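Local coordinates for protein apical membrane antigen 1 (Babesia divergens, PDB 4APM) that probably takes part in the moving junction through which this apicomplexan parasite invades its host cell, and binds calcium in its ectodomain, at residues A[224-229]-A[335-340]; A[236-241]-A[329-334]; A[251-256]-A[343-348]. All blocks are in the same frame, centred on the assembly; numbering follows the deposited sequence.

In the fold
The three contacts show how segments roughly 87 to 106 residues apart in sequence build one region of the domain I-III part of AMA1, whose sequence family belongs to the PAN clan. Contact 1 pairs two sheet strands, and contact 2, its centre about 10 Å away, packs the chain just past the neighbouring strand 234-237 against the loop that leads into strand 335-339. The guanidinium of Arg229 joins them, NH1 lying 2.9 Å from Thr332 O. Contact 3, centred about 15 Å from contact 1, lies where helix 249-257 meets strand 342-346; here Phe227 bridges, its CZ 3.4 Å from Ala344 CB. Contacts 2 and 3 do not touch. All three lie away from the calcium site of Gly120 and Asp122.

Contact 1 (A[224-229]-A[335-340]); sequences DAIFGR and CLIIDA
Ile226 and Ile337 face each other as a hydrogen-bonded antiparallel pair, Ile226 N giving to Ile337 O at 2.9 Å and Ile337 N to Ile226 O at 2.8 Å. The pairing runs on through Gly228 and Cys335, and past its other end, where the chain turns a corner, Asp339 N bonds to Asp224 O at 2.9 Å.

On the face of Ile226 and Ile337 their CB atoms meet, CD1 of Ile337 reaches over to Gly228 CA at 3.8 Å, and the Ile226 side chain crosses that of Asp339 at a slant, its CD1 touching Asp339 CB at 3.6 Å. On the other face Phe227 and Leu336 lie side by side and point the same way; Leu336 CD2 comes obliquely to Phe227 CD1 at 3.6 Å while CD1 turns to Ala225 CB.

Farther out, Trp316 meets the Phe227 ring edge-to-face, helix 8-16 covers Leu336, and a disulfide carries Cys335 to Cys235. The Asp224 side chain sets CG beside the backbone N (chi1 -58°). The backbone bonds fix the register of the two strands, and apolar side chains pack on both faces, while the buried carboxylate of Asp224 has a partner for each oxygen: OD1 is taken by Gly341 N just beyond the paired segment and OD2 by Ser408.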
loop_
_atom_site.group_PDB
_atom_site.type_symbol
_atom_site.label_atom_id
_atom_site.label_comp_id
_atom_site.label_asym_id
_atom_site.label_seq_id
_atom_site.Cartn_x
_atom_site.Cartn_y
_atom_site.Cartn_z
ATOM N N ASP A 224 -3.833 -14.280 6.950
ATOM C CA ASP A 224 -4.040 -14.762 8.332
ATOM C C ASP A 224 -3.483 -13.826 9.392
ATOM O O ASP A 224 -3.024 -14.281 10.445
ATOM C CB ASP A 224 -3.463 -16.169 8.517
ATOM C CG ASP A 224 -4.068 -17.170 7.568
ATOM O OD1 ASP A 224 -5.307 -17.211 7.414
ATOM O OD2 ASP A 224 -3.301 -17.888 6.931
ATOM N N ALA A 225 -3.517 -12.521 9.116
ATOM C CA ALA A 225 -2.863 -11.526 9.994
ATOM C C ALA A 225 -3.759 -10.362 10.317
ATOM O O ALA A 225 -4.501 -9.864 9.455
ATOM C CB ALA A 225 -1.569 -11.021 9.364
ATOM N N ILE A 226 -3.634 -9.901 11.553
ATOM C CA ILE A 226 -4.246 -8.679 12.018
ATOM C C ILE A 226 -3.100 -7.795 12.509
ATOM O O ILE A 226 -2.193 -8.278 13.194
ATOM C CB ILE A 226 -5.150 -8.942 13.230
ATOM C CG1 ILE A 226 -6.331 -9.838 12.856
ATOM C CG2 ILE A 226 -5.609 -7.629 13.873
ATOM C CD1 ILE A 226 -7.064 -10.372 14.069
ATOM N N PHE A 227 -3.126 -6.520 12.128
ATOM C CA PHE A 227 -2.109 -5.541 12.561
ATOM C C PHE A 227 -2.238 -5.224 14.053
ATOM O O PHE A 227 -3.338 -4.978 14.534
ATOM C CB PHE A 227 -2.295 -4.227 11.795
ATOM C CG PHE A 227 -1.859 -4.286 10.369
ATOM C CD1 PHE A 227 -0.560 -4.648 10.047
ATOM C CD2 PHE A 227 -2.722 -3.884 9.349
ATOM C CE1 PHE A 227 -0.131 -4.662 8.734
ATOM C CE2 PHE A 227 -2.278 -3.863 8.037
ATOM C CZ PHE A 227 -0.983 -4.266 7.725
ATOM N N GLY A 228 -1.111 -5.146 14.758
ATOM C CA GLY A 228 -1.130 -4.767 16.167
ATOM C C GLY A 228 0.038 -3.889 16.583
ATOM O O GLY A 228 0.963 -3.643 15.802
ATOM N N ARG A 229 0.005 -3.431 17.830
ATOM C CA ARG A 229 1.199 -2.889 18.469
ATOM C C ARG A 229 1.529 -3.638 19.754
ATOM O O ARG A 229 0.633 -4.090 20.482
ATOM C CB ARG A 229 1.050 -1.377 18.742
ATOM C CG ARG A 229 0.961 -0.522 17.466
ATOM C CD ARG A 229 0.693 0.949 17.759
ATOM N NE ARG A 229 1.715 1.516 18.636
ATOM C CZ ARG A 229 2.965 1.792 18.263
ATOM N NH1 ARG A 229 3.362 1.564 17.021
ATOM N NH2 ARG A 229 3.818 2.309 19.137
ATOM N N CYS A 335 3.611 -5.071 15.134
ATOM C CA CYS A 335 3.528 -6.541 15.193
ATOM C C CYS A 335 2.234 -7.049 14.553
ATOM O O CYS A 335 1.327 -6.264 14.223
ATOM C CB CYS A 335 3.580 -7.002 16.642
ATOM S SG CYS A 335 2.216 -6.298 17.589
ATOM N N LEU A 336 2.139 -8.366 14.404
ATOM C CA LEU A 336 0.959 -9.001 13.825
ATOM C C LEU A 336 0.392 -10.023 14.830
ATOM O O LEU A 336 1.131 -10.560 15.642
ATOM C CB LEU A 336 1.318 -9.696 12.501
ATOM C CG LEU A 336 1.960 -8.889 11.361
ATOM C CD1 LEU A 336 2.191 -9.777 10.149
ATOM C CD2 LEU A 336 1.130 -7.674 10.975
ATOM N N ILE A 337 -0.924 -10.228 14.789
ATOM C CA ILE A 337 -1.615 -11.277 15.517
ATOM C C ILE A 337 -2.083 -12.308 14.480
ATOM O O ILE A 337 -2.618 -11.926 13.433
ATOM C CB ILE A 337 -2.866 -10.698 16.206
ATOM C CG1 ILE A 337 -2.480 -9.690 17.272
ATOM C CG2 ILE A 337 -3.784 -11.796 16.733
ATOM C CD1 ILE A 337 -2.603 -8.253 16.811
ATOM N N ILE A 338 -1.862 -13.601 14.723
ATOM C CA ILE A 338 -2.355 -14.568 13.758
ATOM C C ILE A 338 -3.857 -14.797 13.937
ATOM O O ILE A 338 -4.377 -14.766 15.061
ATOM C CB ILE A 338 -1.544 -15.896 13.704
ATOM C CG1 ILE A 338 -1.942 -16.697 12.460
ATOM C CG2 ILE A 338 -1.758 -16.744 14.953
ATOM C CD1 ILE A 338 -1.468 -18.134 12.464
ATOM N N ASP A 339 -4.555 -14.922 12.816
ATOM C CA ASP A 339 -5.995 -15.112 12.815
ATOM C C ASP A 339 -6.451 -15.539 11.419
ATOM O O ASP A 339 -6.338 -14.773 10.478
ATOM C CB ASP A 339 -6.710 -13.825 13.247
ATOM C CG ASP A 339 -8.212 -13.982 13.280
ATOM O OD1 ASP A 339 -8.707 -14.825 14.063
ATOM O OD2 ASP A 339 -8.902 -13.287 12.503
ATOM N N ALA A 340 -6.916 -16.783 11.286
ATOM C CA ALA A 340 -7.297 -17.345 9.988
ATOM C C ALA A 340 -8.356 -16.515 9.299
ATOM O O ALA A 340 -9.333 -16.118 9.924
ATOM C CB ALA A 340 -7.795 -18.780 10.158
#

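Contact 2 (A[236-241]-A[329-334]); sequences VAIESA and IEETPN
Ile238 and Ile329 set their side chains at about a right angle, the CG2 methyls meeting at 3.7 Å. The two branches of Ile238 divide the work: CG2 also lies against Ile329 CB, whereas CD1 reaches forward to Pro333 CA at 3.7 Å and to the carbonyl oxygen of Glu331. In Ile329, CG2 lies anti to the carbonyl carbon, against Glu239 O at 3.2 Å.

This apolar centre joins the chain leaving strand 234-237 to the link between strands 325-329 and 335-339, where both chain pieces pass between the mixed sheet (234-237, 335-339) and the four-stranded antiparallel sheet (242-245, 325-329). Phe227 and Trp316 continue it on the side of Ile329 and Pro333.

Toward the partly exposed side the extended chains of Glu239 and Glu331 cross obliquely, their carboxylate planes 65° apart and the two OE2 atoms 3.5 Å from each other. One water donates to both, at 3.0 Å to Glu239 OE2 and 2.8 Å to Glu331 OE2, which probably eases the repulsion of like charges. A second water bridges the two backbones: it accepts from Glu330 N at 2.8 Å and donates to Glu239 O.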
loop_
_atom_site.group_PDB
_atom_site.type_symbol
_atom_site.label_atom_id
_atom_site.label_comp_id
_atom_site.label_asym_id
_atom_site.label_seq_id
_atom_site.Cartn_x
_atom_site.Cartn_y
_atom_site.Cartn_z
ATOM N N VAL A 236 -1.100 -6.592 20.552
ATOM C CA VAL A 236 -2.515 -6.215 20.686
ATOM C C VAL A 236 -3.062 -5.575 19.386
ATOM O O VAL A 236 -2.483 -4.628 18.862
ATOM C CB VAL A 236 -2.743 -5.250 21.890
ATOM C CG1 VAL A 236 -4.218 -4.899 22.040
ATOM C CG2 VAL A 236 -2.210 -5.852 23.184
ATOM N N ALA A 237 -4.178 -6.106 18.883
ATOM C CA ALA A 237 -4.857 -5.564 17.713
ATOM C C ALA A 237 -5.065 -4.058 17.844
ATOM O O ALA A 237 -5.504 -3.570 18.902
ATOM C CB ALA A 237 -6.192 -6.267 17.509
ATOM N N ILE A 238 -4.758 -3.330 16.767
ATOM C CA ILE A 238 -4.918 -1.874 16.734
ATOM C C ILE A 238 -6.383 -1.501 16.484
ATOM O O ILE A 238 -7.032 -2.061 15.586
ATOM C CB ILE A 238 -4.012 -1.237 15.644
ATOM C CG1 ILE A 238 -2.578 -1.210 16.105
ATOM C CG2 ILE A 238 -4.452 0.182 15.312
ATOM C CD1 ILE A 238 -1.593 -1.092 14.967
ATOM N N GLU A 239 -6.886 -0.528 17.242
ATOM C CA GLU A 239 -8.285 -0.091 17.129
ATOM C C GLU A 239 -8.552 0.584 15.784
ATOM O O GLU A 239 -7.669 1.217 15.196
ATOM C CB GLU A 239 -8.647 0.872 18.264
ATOM C CG GLU A 239 -7.799 2.130 18.257
ATOM C CD GLU A 239 -8.329 3.213 19.177
ATOM O OE1 GLU A 239 -9.387 3.003 19.825
ATOM O OE2 GLU A 239 -7.694 4.288 19.225
ATOM N N SER A 240 -9.774 0.443 15.300
ATOM C CA SER A 240 -10.134 0.978 14.006
ATOM C C SER A 240 -10.188 2.489 14.093
ATOM O O SER A 240 -10.650 3.034 15.099
ATOM C CB SER A 240 -11.494 0.439 13.597
ATOM O OG SER A 240 -11.549 -0.944 13.839
ATOM N N ALA A 241 -9.710 3.169 13.052
ATOM C CA ALA A 241 -10.059 4.572 12.846
ATOM C C ALA A 241 -11.513 4.643 12.394
ATOM O O ALA A 241 -12.278 5.493 12.842
ATOM C CB ALA A 241 -9.135 5.222 11.802
ATOM N N ILE A 329 -7.160 1.599 9.902
ATOM C CA ILE A 329 -6.415 2.057 11.068
ATOM C C ILE A 329 -5.412 3.158 10.715
ATOM O O ILE A 329 -5.012 3.310 9.576
ATOM C CB ILE A 329 -5.676 0.906 11.787
ATOM C CG1 ILE A 329 -4.656 0.234 10.850
ATOM C CG2 ILE A 329 -6.687 -0.076 12.401
ATOM C CD1 ILE A 329 -3.751 -0.785 11.524
ATOM N N GLU A 330 -5.011 3.924 11.716
ATOM C CA GLU A 330 -4.163 5.056 11.464
ATOM C C GLU A 330 -2.926 5.095 12.341
ATOM O O GLU A 330 -2.136 6.027 12.236
ATOM C CB GLU A 330 -4.944 6.367 11.570
ATOM C CG GLU A 330 -5.326 6.783 12.990
ATOM C CD GLU A 330 -6.328 7.927 12.980
ATOM O OE1 GLU A 330 -6.356 8.715 12.001
ATOM O OE2 GLU A 330 -7.127 8.009 13.924
ATOM N N GLU A 331 -2.755 4.084 13.189
ATOM C CA GLU A 331 -1.544 3.961 13.982
ATOM C C GLU A 331 -0.593 3.017 13.272
ATOM O O GLU A 331 -1.029 2.051 12.615
ATOM C CB GLU A 331 -1.864 3.421 15.383
ATOM C CG GLU A 331 -2.808 4.297 16.204
ATOM C CD GLU A 331 -3.291 3.611 17.484
ATOM O OE1 GLU A 331 -2.582 2.697 17.993
ATOM O OE2 GLU A 331 -4.386 3.979 17.980
ATOM N N THR A 332 0.699 3.259 13.446
ATOM C CA THR A 332 1.714 2.469 12.774
ATOM C C THR A 332 1.778 1.077 13.400
ATOM O O THR A 332 1.934 0.953 14.598
ATOM C CB THR A 332 3.088 3.159 12.860
ATOM O OG1 THR A 332 3.028 4.424 12.198
ATOM C CG2 THR A 332 4.156 2.318 12.195
ATOM N N PRO A 333 1.586 0.019 12.601
ATOM C CA PRO A 333 1.701 -1.309 13.211
ATOM C C PRO A 333 3.164 -1.653 13.480
ATOM O O PRO A 333 4.053 -1.223 12.720
ATOM C CB PRO A 333 1.148 -2.244 12.132
ATOM C CG PRO A 333 0.408 -1.364 11.175
ATOM C CD PRO A 333 1.098 -0.041 11.214
ATOM N N ASN A 334 3.414 -2.417 14.544
ATOM C CA ASN A 334 4.763 -2.941 14.813
ATOM C C ASN A 334 4.771 -4.417 15.245
ATOM O O ASN A 334 5.821 -4.959 15.610
ATOM C CB ASN A 334 5.551 -2.049 15.809
ATOM C CG ASN A 334 4.970 -2.075 17.222
ATOM O OD1 ASN A 334 4.327 -3.046 17.624
ATOM N ND2 ASN A 334 5.198 -0.999 17.983
HETATM O O HOH W 1 -6.216 3.272 14.181
HETATM O O HOH W 2 -6.561 5.131 16.632
#

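Contact 3 (A[251-256]-A[343-348]); sequences ECSALM and FAMTAV
Met256 and Met345 bury the most surface where helix 249-257 packs on strand 342-346: Met256 reaches the strand with SD and CE, Met345 the helix with its CE. In Met256, CG is anti to the backbone N (chi1 167°) and the chain then bends at chi2 and chi3. SD comes to 3.3 Å from Ala347 N and 3.8 Å from Ala347 CB, while CE settles over the backbone, 3.6 Å from Thr346 C and 4.1 Å from Met345 CB. Met345 answers from the strand: its chain is bent at chi3 (80°), and its CE meets Ser253 CB at 3.8 Å, one turn earlier on the helix than Met256.

Ser253 has a polar role as well. Its OG shares a water with Thr346 O, 2.7 Å from each, and the water donates to the carbonyl. Ala317 of the strand beside 342-346 also packs on Met256. The axis of helix segment 251-256 passes 9.0 Å from that of strand 343-346, their directions 39° apart.

The segments thus meet by van der Waals contact of the two methionines, largely on backbone atoms of Thr346 and Ala347 and on Ser253 CB, with the Ser253-water-Thr346 O bridge as their polar link; the Cys252-Cys326 disulfide independently ties the helix to the sheet.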
loop_
_atom_site.group_PDB
_atom_site.type_symbol
_atom_site.label_atom_id
_atom_site.label_comp_id
_atom_site.label_asym_id
_atom_site.label_seq_id
_atom_site.Cartn_x
_atom_site.Cartn_y
_atom_site.Cartn_z
ATOM N N GLU A 251 -12.337 -3.982 -2.261
ATOM C CA GLU A 251 -13.181 -2.908 -1.791
ATOM C C GLU A 251 -12.606 -2.331 -0.497
ATOM O O GLU A 251 -12.426 -1.128 -0.374
ATOM C CB GLU A 251 -14.613 -3.388 -1.570
ATOM C CG GLU A 251 -15.627 -2.246 -1.444
ATOM C CD GLU A 251 -17.056 -2.708 -1.685
ATOM O OE1 GLU A 251 -17.567 -3.539 -0.887
ATOM O OE2 GLU A 251 -17.637 -2.317 -2.724
ATOM N N CYS A 252 -12.264 -3.200 0.448
ATOM C CA CYS A 252 -11.578 -2.755 1.660
ATOM C C CYS A 252 -10.314 -1.917 1.329
ATOM O O CYS A 252 -10.096 -0.803 1.871
ATOM C CB CYS A 252 -11.186 -3.962 2.476
ATOM S SG CYS A 252 -10.325 -3.523 3.982
ATOM N N SER A 253 -9.525 -2.419 0.381
ATOM C CA SER A 253 -8.347 -1.730 -0.036
ATOM C C SER A 253 -8.698 -0.339 -0.594
ATOM O O SER A 253 -8.059 0.657 -0.231
ATOM C CB SER A 253 -7.558 -2.567 -1.049
ATOM O OG SER A 253 -6.356 -1.917 -1.378
ATOM N N ALA A 254 -9.746 -0.250 -1.411
ATOM C CA ALA A 254 -10.095 1.042 -2.047
ATOM C C ALA A 254 -10.594 2.070 -1.027
ATOM O O ALA A 254 -10.385 3.270 -1.192
ATOM C CB ALA A 254 -11.130 0.839 -3.154
ATOM N N LEU A 255 -11.281 1.577 0.006
ATOM C CA LEU A 255 -11.833 2.404 1.087
ATOM C C LEU A 255 -10.716 3.042 1.899
ATOM O O LEU A 255 -10.798 4.197 2.299
ATOM C CB LEU A 255 -12.640 1.501 2.032
ATOM C CG LEU A 255 -13.908 1.977 2.733
ATOM C CD1 LEU A 255 -14.143 1.169 4.010
ATOM C CD2 LEU A 255 -13.938 3.466 3.004
ATOM N N MET A 256 -9.733 2.220 2.265
ATOM C CA MET A 256 -8.586 2.680 3.020
ATOM C C MET A 256 -7.738 3.661 2.174
ATOM O O MET A 256 -7.269 4.711 2.670
ATOM C CB MET A 256 -7.760 1.467 3.436
ATOM C CG MET A 256 -6.389 1.844 3.961
ATOM S SD MET A 256 -5.008 1.016 3.206
ATOM C CE MET A 256 -5.480 -0.705 2.866
ATOM N N PHE A 343 -6.836 -10.468 6.555
ATOM C CA PHE A 343 -5.778 -9.957 5.664
ATOM C C PHE A 343 -5.288 -8.581 6.088
ATOM O O PHE A 343 -6.087 -7.669 6.267
ATOM C CB PHE A 343 -6.262 -9.924 4.221
ATOM C CG PHE A 343 -6.403 -11.288 3.597
ATOM C CD1 PHE A 343 -7.564 -12.052 3.796
ATOM C CD2 PHE A 343 -5.370 -11.832 2.826
ATOM C CE1 PHE A 343 -7.701 -13.314 3.224
ATOM C CE2 PHE A 343 -5.511 -13.080 2.238
ATOM C CZ PHE A 343 -6.678 -13.819 2.427
ATOM N N ALA A 344 -3.983 -8.436 6.284
ATOM C CA ALA A 344 -3.436 -7.173 6.755
ATOM C C ALA A 344 -2.941 -6.455 5.519
ATOM O O ALA A 344 -1.996 -6.904 4.876
ATOM C CB ALA A 344 -2.283 -7.413 7.731
ATOM N N MET A 345 -3.627 -5.384 5.148
ATOM C CA MET A 345 -3.388 -4.711 3.872
ATOM C C MET A 345 -2.852 -3.285 4.064
ATOM O O MET A 345 -3.083 -2.673 5.116
ATOM C CB MET A 345 -4.684 -4.700 3.087
ATOM C CG MET A 345 -5.230 -6.126 2.921
ATOM S SD MET A 345 -6.797 -6.084 2.102
ATOM C CE MET A 345 -6.270 -5.887 0.393
ATOM N N THR A 346 -2.142 -2.759 3.060
ATOM C CA THR A 346 -1.656 -1.386 3.145
ATOM C C THR A 346 -2.012 -0.591 1.883
ATOM O O THR A 346 -2.343 -1.193 0.831
ATOM C CB THR A 346 -0.133 -1.288 3.402
ATOM O OG1 THR A 346 0.560 -1.426 2.172
ATOM C CG2 THR A 346 0.376 -2.347 4.385
ATOM N N ALA A 347 -1.995 0.743 2.010
ATOM C CA ALA A 347 -2.342 1.630 0.908
ATOM C C ALA A 347 -1.358 1.537 -0.285
ATOM O O ALA A 347 -1.693 1.991 -1.389
ATOM C CB ALA A 347 -2.435 3.081 1.390
ATOM N N VAL A 348 -0.142 1.017 -0.086
ATOM C CA VAL A 348 0.777 0.954 -1.257
ATOM C C VAL A 348 0.730 -0.389 -1.966
ATOM O O VAL A 348 1.091 -0.490 -3.155
ATOM C CB VAL A 348 2.247 1.299 -0.926
ATOM C CG1 VAL A 348 2.365 2.701 -0.353
ATOM C CG2 VAL A 348 2.835 0.286 0.023
HETATM O O HOH W 3 -4.080 -2.910 -0.251
#